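Local coordinates for protein kinase domain-containing protein (Chaetomium thermophilum, PDB 6Z3U), which is the CDK7-type kinase subunit of the cyclin H–MAT1 CDK-activating complex, and probably phosphorylates serine and threonine residues of proteins, including the RNA polymerase II tail, at residues 241-246 with 250-255; 264-269 with 275-280. One frame throughout, in Å; residues are numbered along the deposited sequence.

Contact 1. Residues 241-246 with 250-255; sequences LARSFA and RRMTAN
Met252 pushes its methyl end against Arg243 and Ala246, and this apolar packing carries most of the contact. Its CE lies 3.4 Å from Ala246 CB and reaches the CD of Arg243 as well, while SD passes 3.8 Å from Ala246 CB. With CG anti to the carbonyl carbon (chi1 -75°), the thioether extends across toward 241-246 before bending at chi3. Arg250 adds its aliphatic base: its CB is 3.9 Å from Ala246 CB, and its CG lies beside NH2 of Arg243. The end of Arg250 then turns away, with the two guanidinium planes 71° apart.

No hydrogen bond spans the segments. The polar link is local, from Arg243 NH1 to Ser244 O (3.0 Å, 150° at the hydrogen), with the donor above the carbonyl plane. A bend at chi2 brings the guanidinium back over its own strand, and this bond helps to hold it there, with Ala246 CB over part of one face. Shortening Arg243 to an alanine would take away the guanidinium and is likely to leave the Ser244 carbonyl without this donor and the Met252 methyl without part of its packing wall.

Strand 243-244 pairs with 216-217, whose Leu217 also receives Met252, while Tyr144 of helix 136-148 hydrogen-bonds Ser244 OG. Arg243 lies against Arg219 and against Glu147 of the cyclin subunit, consistent with its place in the basic cluster that CDKs use to receive an activating phosphate.

Contact 2. Residues 264-269 with 275-280; sequences PELLFG and GAVDIW
Pro264 opens the contact by setting its CD over one face of the indole of Trp280, a CH-pi interaction in which CD stands 3.4 Å from the centroid of the six-membered ring and only 5° from the ring normal. The indole gets there because its CG is anti to the backbone N (chi1 177°), carrying the ring from helix 276-291 across to the first turn of helix 264-267.

Glu265 follows, with CG between its backbone N and carbonyl carbon (chi1 64°) and a bend at chi2 that swings the carboxylate toward the second helix. OE2 comes to rest 3.3 Å from Val277 CG1; both carboxylate oxygens find their hydrogen bonds outside these two segments. The charge is met by Arg371, which forms a salt bridge with OE1 and also donates to Ala276 O, so one guanidinium joins both segments.

Leu266 points at the same valine. Its CD1 is 3.5 Å from Val277 CG1, and the two side chains cross at about a right angle, so that this one methyl is shared between a carboxylate and a leucine. Beyond it the short helix ends: Phe268 N bonds to Pro264 O, and Gly269, with positive phi, is the C-prime residue of a Schellman motif, its N bonded to Leu266 O (2.9 Å).

Pro264 and Glu265 are the last two residues of the kinase APE motif, here Pro-Pro-Glu. The pairing of its glutamate with Arg371, outside both segments, together with its packing on helix F, here 276-291, is a hallmark of the protein kinase C-lobe, closing the activation segment onto the core.

Following the chain, 241-246 leads out of the DFG region, and contact 1 closes a tight excursion of three residues when 250-255 returns beside it. The activation segment then runs on to 264-269, and contact 2 closes a second loop, of five residues, at the start of helix 276-291. The two lie in series, neither nesting nor crossing. They nevertheless touch: Ala254 CB packs 3.5 Å from Gly269 CA. The loop of contact 2 also turns back toward contact 1, with Tyr273 packing on both Met252 and Leu266 and its hydroxyl bonded to Thr253 O. Contact 1 thus holds the early activation segment against its own returning chain, and contact 2 joins the end of that segment to helix 276-291.

Contact 1. Residues 241-246 with 250-255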
loop_
_atom_site.group_PDB
_atom_site.type_symbol
_atom_site.label_atom_id
_atom_site.label_comp_id
_atom_site.label_asym_id
_atom_site.label_seq_id
_atom_site.Cartn_x
_atom_site.Cartn_y
_atom_site.Cartn_z
ATOM N N LEU B 241 10.217 0.295 -4.701
ATOM C CA LEU B 241 10.731 0.998 -3.533
ATOM C C LEU B 241 9.682 1.902 -2.896
ATOM O O LEU B 241 10.006 2.650 -1.966
ATOM C CB LEU B 241 11.969 1.817 -3.906
ATOM C CG LEU B 241 13.280 1.047 -4.066
ATOM C CD1 LEU B 241 14.420 2.002 -4.354
ATOM C CD2 LEU B 241 13.588 0.237 -2.824
ATOM N N ALA B 242 8.437 1.834 -3.353
ATOM C CA ALA B 242 7.411 2.747 -2.879
ATOM C C ALA B 242 7.066 2.464 -1.421
ATOM O O ALA B 242 7.349 1.391 -0.880
ATOM C CB ALA B 242 6.153 2.629 -3.740
ATOM N N ARG B 243 6.445 3.456 -0.783
ATOM C CA ARG B 243 5.990 3.305 0.591
ATOM C C ARG B 243 4.912 4.338 0.878
ATOM O O ARG B 243 4.946 5.453 0.350
ATOM C CB ARG B 243 7.154 3.474 1.577
ATOM C CG ARG B 243 6.855 3.019 2.997
ATOM C CD ARG B 243 7.465 3.960 4.022
ATOM N NE ARG B 243 7.512 3.365 5.356
ATOM C CZ ARG B 243 6.473 3.290 6.185
ATOM N NH1 ARG B 243 5.290 3.769 5.822
ATOM N NH2 ARG B 243 6.617 2.730 7.379
ATOM N N SER B 244 3.959 3.954 1.722
ATOM C CA SER B 244 2.913 4.873 2.145
ATOM C C SER B 244 3.493 5.941 3.063
ATOM O O SER B 244 4.492 5.722 3.755
ATOM C CB SER B 244 1.797 4.122 2.869
ATOM O OG SER B 244 1.116 3.239 1.994
ATOM N N PHE B 245 2.845 7.101 3.080
ATOM C CA PHE B 245 3.271 8.185 3.955
ATOM C C PHE B 245 3.361 7.703 5.397
ATOM O O PHE B 245 2.369 7.245 5.974
ATOM C CB PHE B 245 2.300 9.362 3.854
ATOM C CG PHE B 245 2.402 10.135 2.570
ATOM C CD1 PHE B 245 3.162 9.669 1.509
ATOM C CD2 PHE B 245 1.745 11.346 2.433
ATOM C CE1 PHE B 245 3.251 10.390 0.335
ATOM C CE2 PHE B 245 1.835 12.073 1.264
ATOM C CZ PHE B 245 2.587 11.594 0.214
ATOM N N ALA B 246 4.551 7.816 5.979
ATOM C CA ALA B 246 4.753 7.395 7.356
ATOM C C ALA B 246 4.122 8.389 8.324
ATOM O O ALA B 246 3.989 9.579 8.030
ATOM C CB ALA B 246 6.243 7.255 7.656
ATOM N N ARG B 250 7.587 7.826 12.848
ATOM C CA ARG B 250 7.838 6.553 12.179
ATOM C C ARG B 250 9.038 6.740 11.259
ATOM O O ARG B 250 8.970 7.492 10.283
ATOM C CB ARG B 250 6.602 6.108 11.402
ATOM C CG ARG B 250 6.741 4.764 10.692
ATOM C CD ARG B 250 7.168 3.665 11.654
ATOM N NE ARG B 250 6.376 3.681 12.881
ATOM C CZ ARG B 250 5.310 2.917 13.107
ATOM N NH1 ARG B 250 4.890 2.050 12.192
ATOM N NH2 ARG B 250 4.664 3.020 14.260
ATOM N N ARG B 251 10.137 6.056 11.571
ATOM C CA ARG B 251 11.381 6.253 10.844
ATOM C C ARG B 251 11.302 5.575 9.483
ATOM O O ARG B 251 10.696 4.510 9.336
ATOM C CB ARG B 251 12.562 5.700 11.642
ATOM C CG ARG B 251 12.617 6.227 13.068
ATOM C CD ARG B 251 13.818 5.716 13.847
ATOM N NE ARG B 251 15.018 6.477 13.508
ATOM C CZ ARG B 251 15.384 7.601 14.128
ATOM N NH1 ARG B 251 14.647 8.093 15.116
ATOM N NH2 ARG B 251 16.487 8.241 13.758
ATOM N N MET B 252 11.911 6.205 8.483
ATOM C CA MET B 252 11.991 5.662 7.136
ATOM C C MET B 252 13.449 5.443 6.762
ATOM O O MET B 252 14.369 5.938 7.421
ATOM C CB MET B 252 11.331 6.596 6.116
ATOM C CG MET B 252 9.816 6.591 6.139
ATOM S SD MET B 252 9.152 8.018 5.262
ATOM C CE MET B 252 7.673 7.321 4.538
ATOM N N THR B 253 13.655 4.681 5.690
ATOM C CA THR B 253 14.999 4.393 5.220
ATOM C C THR B 253 15.547 5.582 4.446
ATOM O O THR B 253 14.819 6.255 3.709
ATOM C CB THR B 253 15.008 3.149 4.333
ATOM O OG1 THR B 253 14.391 2.065 5.035
ATOM C CG2 THR B 253 16.430 2.750 3.982
ATOM N N ALA B 254 16.836 5.846 4.631
ATOM C CA ALA B 254 17.532 6.869 3.869
ATOM C C ALA B 254 18.130 6.327 2.580
ATOM O O ALA B 254 18.613 7.114 1.757
ATOM C CB ALA B 254 18.641 7.492 4.718
ATOM N N ASN B 255 18.105 5.010 2.392
ATOM C CA ASN B 255 18.693 4.371 1.218
ATOM C C ASN B 255 17.595 4.050 0.206
ATOM O O ASN B 255 17.193 2.904 0.009
ATOM C CB ASN B 255 19.455 3.113 1.635
ATOM C CG ASN B 255 20.246 2.501 0.494
ATOM O OD1 ASN B 255 20.599 3.181 -0.470
ATOM N ND2 ASN B 255 20.532 1.208 0.604
#

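Contact 2. Residues 264-269 with 275-280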
loop_
_atom_site.group_PDB
_atom_site.type_symbol
_atom_site.label_atom_id
_atom_site.label_comp_id
_atom_site.label_asym_id
_atom_site.label_seq_id
_atom_site.Cartn_x
_atom_site.Cartn_y
_atom_site.Cartn_z
ATOM N N PRO B 264 19.162 15.901 -1.203
ATOM C CA PRO B 264 20.202 16.052 -0.170
ATOM C C PRO B 264 19.784 15.533 1.194
ATOM O O PRO B 264 20.618 14.977 1.920
ATOM C CB PRO B 264 20.466 17.566 -0.159
ATOM C CG PRO B 264 19.256 18.183 -0.786
ATOM C CD PRO B 264 18.767 17.192 -1.792
ATOM N N GLU B 265 18.516 15.705 1.577
ATOM C CA GLU B 265 18.094 15.253 2.898
ATOM C C GLU B 265 18.241 13.743 3.040
ATOM O O GLU B 265 18.538 13.249 4.133
ATOM C CB GLU B 265 16.653 15.695 3.176
ATOM C CG GLU B 265 15.583 15.093 2.270
ATOM C CD GLU B 265 15.190 16.006 1.120
ATOM O OE1 GLU B 265 16.042 16.797 0.659
ATOM O OE2 GLU B 265 14.021 15.938 0.681
ATOM N N LEU B 266 18.057 12.996 1.949
ATOM C CA LEU B 266 18.265 11.552 1.999
ATOM C C LEU B 266 19.751 11.212 1.971
ATOM O O LEU B 266 20.187 10.271 2.642
ATOM C CB LEU B 266 17.535 10.872 0.841
ATOM C CG LEU B 266 16.183 10.233 1.174
ATOM C CD1 LEU B 266 15.314 11.159 2.011
ATOM C CD2 LEU B 266 15.453 9.834 -0.099
ATOM N N LEU B 267 20.541 11.975 1.210
ATOM C CA LEU B 267 21.988 11.799 1.250
ATOM C C LEU B 267 22.524 12.003 2.659
ATOM O O LEU B 267 23.517 11.376 3.046
ATOM C CB LEU B 267 22.665 12.774 0.283
ATOM C CG LEU B 267 22.537 12.476 -1.214
ATOM C CD1 LEU B 267 22.807 13.720 -2.032
ATOM C CD2 LEU B 267 23.485 11.363 -1.628
ATOM N N PHE B 268 21.873 12.857 3.443
ATOM C CA PHE B 268 22.268 13.117 4.819
ATOM C C PHE B 268 21.634 12.145 5.808
ATOM O O PHE B 268 21.750 12.352 7.020
ATOM C CB PHE B 268 21.912 14.557 5.194
ATOM C CG PHE B 268 22.620 15.598 4.361
ATOM C CD1 PHE B 268 23.873 15.348 3.821
ATOM C CD2 PHE B 268 22.025 16.824 4.113
ATOM C CE1 PHE B 268 24.519 16.303 3.061
ATOM C CE2 PHE B 268 22.669 17.780 3.353
ATOM C CZ PHE B 268 23.915 17.518 2.825
ATOM N N GLY B 269 20.981 11.091 5.327
ATOM C CA GLY B 269 20.456 10.073 6.215
ATOM C C GLY B 269 19.161 10.428 6.903
ATOM O O GLY B 269 18.864 9.870 7.966
ATOM N N GLY B 275 6.930 14.136 0.726
ATOM C CA GLY B 275 6.857 14.116 -0.725
ATOM C C GLY B 275 7.995 14.854 -1.399
ATOM O O GLY B 275 8.334 14.562 -2.549
ATOM N N ALA B 276 8.598 15.820 -0.703
ATOM C CA ALA B 276 9.648 16.622 -1.317
ATOM C C ALA B 276 10.764 15.755 -1.886
ATOM O O ALA B 276 11.433 16.155 -2.846
ATOM C CB ALA B 276 10.215 17.612 -0.298
ATOM N N VAL B 277 10.974 14.564 -1.324
ATOM C CA VAL B 277 12.047 13.706 -1.817
ATOM C C VAL B 277 11.783 13.294 -3.260
ATOM O O VAL B 277 12.716 13.164 -4.060
ATOM C CB VAL B 277 12.223 12.477 -0.906
ATOM C CG1 VAL B 277 12.676 12.907 0.476
ATOM C CG2 VAL B 277 10.936 11.664 -0.837
ATOM N N ASP B 278 10.513 13.079 -3.617
ATOM C CA ASP B 278 10.184 12.715 -4.992
ATOM C C ASP B 278 10.270 13.912 -5.930
ATOM O O ASP B 278 10.681 13.768 -7.087
ATOM C CB ASP B 278 8.788 12.095 -5.067
ATOM C CG ASP B 278 8.777 10.629 -4.679
ATOM O OD1 ASP B 278 9.816 9.956 -4.842
ATOM O OD2 ASP B 278 7.720 10.146 -4.226
ATOM N N ILE B 279 9.878 15.098 -5.459
ATOM C CA ILE B 279 9.930 16.286 -6.307
ATOM C C ILE B 279 11.361 16.551 -6.757
ATOM O O ILE B 279 11.601 16.945 -7.905
ATOM C CB ILE B 279 9.328 17.494 -5.563
ATOM C CG1 ILE B 279 7.825 17.597 -5.834
ATOM C CG2 ILE B 279 10.016 18.781 -5.965
ATOM C CD1 ILE B 279 7.046 16.363 -5.469
ATOM N N TRP B 280 12.334 16.323 -5.873
ATOM C CA TRP B 280 13.731 16.515 -6.247
ATOM C C TRP B 280 14.112 15.622 -7.418
ATOM O O TRP B 280 14.758 16.070 -8.372
ATOM C CB TRP B 280 14.639 16.226 -5.053
ATOM C CG TRP B 280 16.101 16.324 -5.372
ATOM C CD1 TRP B 280 16.877 15.372 -5.974
ATOM C CD2 TRP B 280 16.967 17.427 -5.090
ATOM N NE1 TRP B 280 18.170 15.821 -6.090
ATOM C CE2 TRP B 280 18.251 17.079 -5.555
ATOM C CE3 TRP B 280 16.781 18.676 -4.493
ATOM C CZ2 TRP B 280 19.342 17.935 -5.438
ATOM C CZ3 TRP B 280 17.864 19.524 -4.379
ATOM C CH2 TRP B 280 19.129 19.151 -4.849
#